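Local coordinates for protein dipeptide Epimerase (Enterococcus faecalis V583, PDB 3JVA) that belongs to the mandelate racemase/muconate lactonizing enzyme family of the enolase superfamily and holds a magnesium ion in its barrel domain, at residues T230-F244 / T257-G269. Residues are numbered along the deposited sequence; the frame is centred on the assembly and turned at random.
Sequences TSQVNTTIMADESCF and TVDVINIKLMKCG. With MG (magnesium ion), chain O.
Strands 236-239 and 260-263 pair in parallel, joined through helix 246-255 as a beta-alpha-beta unit of the TIM-barrel-like domain, and the pairing runs into the magnesium site at their C-terminal ends. Four backbone bonds set the register: Ile237 O accepts from both Asp259 N and Val260 N, Ala239 N donates to Val260 O, and Asn262 N to Ala239 O, the last 2.8 Å long and met almost head-on by the donor (C=O...N 177°). At the strands' start, Asp259 OD2 takes Ile237 N through its anti lone pair at 2.8 Å, nearly straight at 170°; the same oxygen forms a salt bridge with Lys197 of the second subunit. On one face of the sheet, Met238 SD lies 3.6 Å from Asn262 CB; on the other, Ala239 CB rests against both methyls of Val258.

Beyond the strands, four oxygens lie within bonding distance of the buried Lys267 NZ and share its three protons: Asp240 OD1 at 2.7 Å and the backbone oxygens of Asp240, approached from above its carbonyl plane, Cys243 and Asn262. The chain bends at chi3 to bring NZ there, while its CD lies over one face of the Phe244 ring, toward the rim. With CG anti to the backbone N (chi1 -177°), Asp240 turns OD2 to magnesium at 2.0 Å; the extended Lys264 adds a weak bond to that oxygen from NZ, 3.2 Å away. Asp189 and Glu215 complete the protein ligands, three waters the rest. Strand 213-215 flanks 236-239, strand 287-290 flanks 260-263, and helix 271-284 packs against Ile261 and Ile263.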
loop_
_atom_site.group_PDB
_atom_site.type_symbol
_atom_site.label_atom_id
_atom_site.label_comp_id
_atom_site.label_asym_id
_atom_site.label_seq_id
_atom_site.Cartn_x
_atom_site.Cartn_y
_atom_site.Cartn_z
ATOM N N THR B 230 -0.104 19.955 6.529
ATOM C CA THR B 230 1.128 19.732 7.265
ATOM C C THR B 230 2.310 19.472 6.339
ATOM O O THR B 230 3.400 20.012 6.538
ATOM C CB THR B 230 0.968 18.541 8.220
ATOM O OG1 THR B 230 -0.082 18.830 9.149
ATOM C CG2 THR B 230 2.267 18.272 8.972
ATOM N N SER B 231 2.081 18.656 5.317
ATOM C CA SER B 231 3.129 18.293 4.374
ATOM C C SER B 231 3.458 19.369 3.341
ATOM O O SER B 231 4.476 19.275 2.661
ATOM C CB SER B 231 2.740 17.007 3.642
ATOM O OG SER B 231 1.674 17.242 2.734
ATOM N N GLN B 232 2.613 20.389 3.221
ATOM C CA GLN B 232 2.860 21.432 2.227
ATOM C C GLN B 232 3.424 22.746 2.752
ATOM O O GLN B 232 3.947 23.548 1.973
ATOM C CB GLN B 232 1.578 21.721 1.444
ATOM C CG GLN B 232 1.080 20.556 0.606
ATOM C CD GLN B 232 2.101 20.099 -0.415
ATOM O OE1 GLN B 232 2.715 20.918 -1.105
ATOM N NE2 GLN B 232 2.286 18.787 -0.525
ATOM N N VAL B 233 3.325 22.983 4.055
ATOM C CA VAL B 233 3.839 24.229 4.616
ATOM C C VAL B 233 4.944 23.990 5.632
ATOM O O VAL B 233 4.990 22.940 6.280
ATOM C CB VAL B 233 2.717 25.044 5.301
ATOM C CG1 VAL B 233 1.542 25.218 4.348
ATOM C CG2 VAL B 233 2.269 24.348 6.582
ATOM N N ASN B 234 5.837 24.967 5.770
ATOM C CA ASN B 234 6.930 24.863 6.731
ATOM C C ASN B 234 6.427 25.124 8.150
ATOM O O ASN B 234 7.005 24.637 9.122
ATOM C CB ASN B 234 8.036 25.872 6.403
ATOM C CG ASN B 234 8.790 25.520 5.139
ATOM O OD1 ASN B 234 9.131 24.359 4.911
ATOM N ND2 ASN B 234 9.069 26.524 4.314
ATOM N N THR B 235 5.350 25.894 8.261
ATOM C CA THR B 235 4.796 26.230 9.568
ATOM C C THR B 235 4.299 25.001 10.316
ATOM O O THR B 235 3.675 24.114 9.730
ATOM C CB THR B 235 3.630 27.234 9.436
ATOM O OG1 THR B 235 4.114 28.457 8.865
ATOM C CG2 THR B 235 3.027 27.532 10.798
ATOM N N THR B 236 4.592 24.956 11.613
ATOM C CA THR B 236 4.161 23.857 12.476
ATOM C C THR B 236 2.635 23.800 12.499
ATOM O O THR B 236 1.975 24.802 12.768
ATOM C CB THR B 236 4.670 24.066 13.917
ATOM O OG1 THR B 236 6.103 23.991 13.931
ATOM C CG2 THR B 236 4.083 23.015 14.860
ATOM N N ILE B 237 2.078 22.624 12.217
ATOM C CA ILE B 237 0.629 22.440 12.210
ATOM C C ILE B 237 0.219 21.594 13.410
ATOM O O ILE B 237 0.801 20.538 13.659
ATOM C CB ILE B 237 0.155 21.727 10.930
ATOM C CG1 ILE B 237 0.510 22.575 9.703
ATOM C CG2 ILE B 237 -1.346 21.503 10.986
ATOM C CD1 ILE B 237 -0.129 23.951 9.712
ATOM N N MET B 238 -0.782 22.067 14.142
ATOM C CA MET B 238 -1.262 21.372 15.331
ATOM C C MET B 238 -2.718 20.958 15.218
ATOM O O MET B 238 -3.566 21.721 14.751
ATOM C CB MET B 238 -1.080 22.272 16.563
ATOM C CG MET B 238 -1.722 21.755 17.845
ATOM S SD MET B 238 -1.315 22.825 19.263
ATOM C CE MET B 238 -1.951 24.355 18.728
ATOM N N ALA B 239 -3.008 19.734 15.640
ATOM C CA ALA B 239 -4.378 19.250 15.615
ATOM C C ALA B 239 -5.033 19.600 16.949
ATOM O O ALA B 239 -4.416 19.470 18.000
ATOM C CB ALA B 239 -4.404 17.730 15.412
ATOM N N ASP B 240 -6.270 20.075 16.898
ATOM C CA ASP B 240 -7.018 20.385 18.111
ATOM C C ASP B 240 -8.297 19.551 18.044
ATOM O O ASP B 240 -8.341 18.441 18.570
ATOM C CB ASP B 240 -7.365 21.875 18.205
ATOM C CG ASP B 240 -8.098 22.230 19.505
ATOM O OD1 ASP B 240 -8.544 21.311 20.221
ATOM O OD2 ASP B 240 -8.239 23.430 19.814
ATOM N N GLU B 241 -9.321 20.076 17.373
ATOM C CA GLU B 241 -10.594 19.376 17.253
ATOM C C GLU B 241 -10.474 17.974 16.640
ATOM O O GLU B 241 -11.325 17.120 16.892
ATOM C CB GLU B 241 -11.599 20.218 16.446
ATOM C CG GLU B 241 -12.201 21.431 17.186
ATOM C CD GLU B 241 -11.218 22.579 17.416
ATOM O OE1 GLU B 241 -10.175 22.640 16.727
ATOM O OE2 GLU B 241 -11.504 23.439 18.279
ATOM N N SER B 242 -9.429 17.730 15.845
ATOM C CA SER B 242 -9.241 16.408 15.239
ATOM C C SER B 242 -8.819 15.386 16.292
ATOM O O SER B 242 -8.822 14.183 16.030
ATOM C CB SER B 242 -8.183 16.444 14.125
ATOM O OG SER B 242 -8.698 17.037 12.941
ATOM N N CYS B 243 -8.448 15.864 17.478
ATOM C CA CYS B 243 -8.049 14.958 18.553
ATOM C C CYS B 243 -8.830 15.183 19.838
ATOM O O CYS B 243 -8.611 16.173 20.542
ATOM C CB CYS B 243 -6.555 15.080 18.862
ATOM S SG CYS B 243 -6.029 13.980 20.226
ATOM N N PHE B 244 -9.743 14.261 20.133
ATOM C CA PHE B 244 -10.541 14.313 21.350
ATOM C C PHE B 244 -9.943 13.330 22.351
ATOM O O PHE B 244 -9.597 13.711 23.467
ATOM C CB PHE B 244 -11.997 13.922 21.074
ATOM C CG PHE B 244 -12.878 15.077 20.684
ATOM C CD1 PHE B 244 -12.480 15.975 19.704
ATOM C CD2 PHE B 244 -14.114 15.257 21.291
ATOM C CE1 PHE B 244 -13.300 17.035 19.332
ATOM C CE2 PHE B 244 -14.942 16.318 20.924
ATOM C CZ PHE B 244 -14.529 17.208 19.939
ATOM N N THR B 257 -0.411 12.747 10.458
ATOM C CA THR B 257 -1.267 13.864 10.077
ATOM C C THR B 257 -0.795 15.267 10.473
ATOM O O THR B 257 -0.984 16.215 9.707
ATOM C CB THR B 257 -2.695 13.678 10.642
ATOM O OG1 THR B 257 -3.149 12.340 10.389
ATOM C CG2 THR B 257 -3.660 14.658 9.984
ATOM N N VAL B 258 -0.189 15.400 11.651
ATOM C CA VAL B 258 0.252 16.713 12.137
ATOM C C VAL B 258 1.612 16.748 12.824
ATOM O O VAL B 258 2.237 15.715 13.062
ATOM C CB VAL B 258 -0.769 17.305 13.137
ATOM C CG1 VAL B 258 -2.092 17.592 12.443
ATOM C CG2 VAL B 258 -0.978 16.331 14.301
ATOM N N ASP B 259 2.054 17.960 13.158
ATOM C CA ASP B 259 3.330 18.158 13.835
ATOM C C ASP B 259 3.183 18.141 15.354
ATOM O O ASP B 259 4.098 17.730 16.062
ATOM C CB ASP B 259 3.944 19.496 13.434
ATOM C CG ASP B 259 4.242 19.580 11.959
ATOM O OD1 ASP B 259 4.972 18.699 11.458
ATOM O OD2 ASP B 259 3.746 20.523 11.308
ATOM N N VAL B 260 2.030 18.599 15.836
ATOM C CA VAL B 260 1.757 18.690 17.266
ATOM C C VAL B 260 0.287 18.408 17.550
ATOM O O VAL B 260 -0.574 18.622 16.696
ATOM C CB VAL B 260 2.094 20.114 17.781
ATOM C CG1 VAL B 260 1.855 20.219 19.289
ATOM C CG2 VAL B 260 3.528 20.454 17.444
ATOM N N ILE B 261 -0.005 17.926 18.751
ATOM C CA ILE B 261 -1.386 17.637 19.120
ATOM C C ILE B 261 -1.775 18.391 20.383
ATOM O O ILE B 261 -1.052 18.368 21.378
ATOM C CB ILE B 261 -1.598 16.114 19.310
ATOM C CG1 ILE B 261 -1.540 15.429 17.939
ATOM C CG2 ILE B 261 -2.932 15.841 20.006
ATOM C CD1 ILE B 261 -1.614 13.906 17.989
ATOM N N ASN B 262 -2.921 19.064 20.325
ATOM C CA ASN B 262 -3.414 19.849 21.451
ATOM C C ASN B 262 -4.418 19.059 22.274
ATOM O O ASN B 262 -5.470 18.647 21.781
ATOM C CB ASN B 262 -4.053 21.145 20.934
ATOM C CG ASN B 262 -4.298 22.172 22.033
ATOM O OD1 ASN B 262 -3.646 22.155 23.080
ATOM N ND2 ASN B 262 -5.226 23.091 21.783
ATOM N N ILE B 263 -4.069 18.842 23.534
ATOM C CA ILE B 263 -4.918 18.120 24.473
ATOM C C ILE B 263 -5.782 19.101 25.254
ATOM O O ILE B 263 -5.330 20.194 25.587
ATOM C CB ILE B 263 -4.068 17.375 25.537
ATOM C CG1 ILE B 263 -3.154 16.347 24.876
ATOM C CG2 ILE B 263 -4.981 16.730 26.582
ATOM C CD1 ILE B 263 -2.121 15.758 25.840
ATOM N N LYS B 264 -7.028 18.721 25.527
ATOM C CA LYS B 264 -7.905 19.523 26.382
ATOM C C LYS B 264 -8.614 18.506 27.268
ATOM O O LYS B 264 -9.217 17.559 26.770
ATOM C CB LYS B 264 -8.924 20.332 25.586
ATOM C CG LYS B 264 -8.305 21.510 24.851
ATOM C CD LYS B 264 -9.357 22.351 24.144
ATOM C CE LYS B 264 -8.690 23.443 23.308
ATOM N NZ LYS B 264 -9.694 24.267 22.572
ATOM N N LEU B 265 -8.530 18.688 28.581
ATOM C CA LEU B 265 -9.171 17.742 29.490
ATOM C C LEU B 265 -10.667 17.596 29.227
ATOM O O LEU B 265 -11.228 16.509 29.397
ATOM C CB LEU B 265 -8.936 18.153 30.952
ATOM C CG LEU B 265 -7.478 18.200 31.421
ATOM C CD1 LEU B 265 -7.439 18.484 32.912
ATOM C CD2 LEU B 265 -6.775 16.875 31.111
ATOM N N MET B 266 -11.313 18.681 28.796
ATOM C CA MET B 266 -12.749 18.652 28.529
ATOM C C MET B 266 -13.110 18.012 27.184
ATOM O O MET B 266 -14.287 17.908 26.844
ATOM C CB MET B 266 -13.335 20.062 28.615
ATOM C CG MET B 266 -13.087 20.760 29.957
ATOM S SD MET B 266 -13.486 19.756 31.438
ATOM C CE MET B 266 -12.409 20.565 32.665
ATOM N N LYS B 267 -12.091 17.613 26.422
ATOM C CA LYS B 267 -12.281 16.929 25.142
ATOM C C LYS B 267 -12.037 15.433 25.343
ATOM O O LYS B 267 -12.718 14.592 24.746
ATOM C CB LYS B 267 -11.272 17.392 24.086
ATOM C CG LYS B 267 -11.566 18.702 23.383
ATOM C CD LYS B 267 -10.665 18.838 22.148
ATOM C CE LYS B 267 -9.182 18.740 22.508
ATOM N NZ LYS B 267 -8.299 18.863 21.305
ATOM N N CYS B 268 -11.045 15.106 26.172
ATOM C CA CYS B 268 -10.667 13.711 26.398
ATOM C C CYS B 268 -11.270 13.022 27.616
ATOM O O CYS B 268 -11.119 11.810 27.780
ATOM C CB CYS B 268 -9.139 13.581 26.456
ATOM S SG CYS B 268 -8.338 14.445 27.836
ATOM N N GLY B 269 -11.945 13.778 28.470
ATOM C CA GLY B 269 -12.549 13.164 29.638
ATOM C C GLY B 269 -11.642 13.036 30.846
ATOM O O GLY B 269 -11.812 12.120 31.656
HETATM MG MG MG O . -7.948 25.295 19.044
HETATM O O HOH W 1 -11.047 22.310 20.976
HETATM O O HOH W 2 -9.962 25.648 19.228
HETATM O O HOH W 3 -8.331 24.690 17.099
HETATM O O HOH W 4 -7.751 15.966 23.742
HETATM O O HOH W 5 -7.934 26.078 21.045
#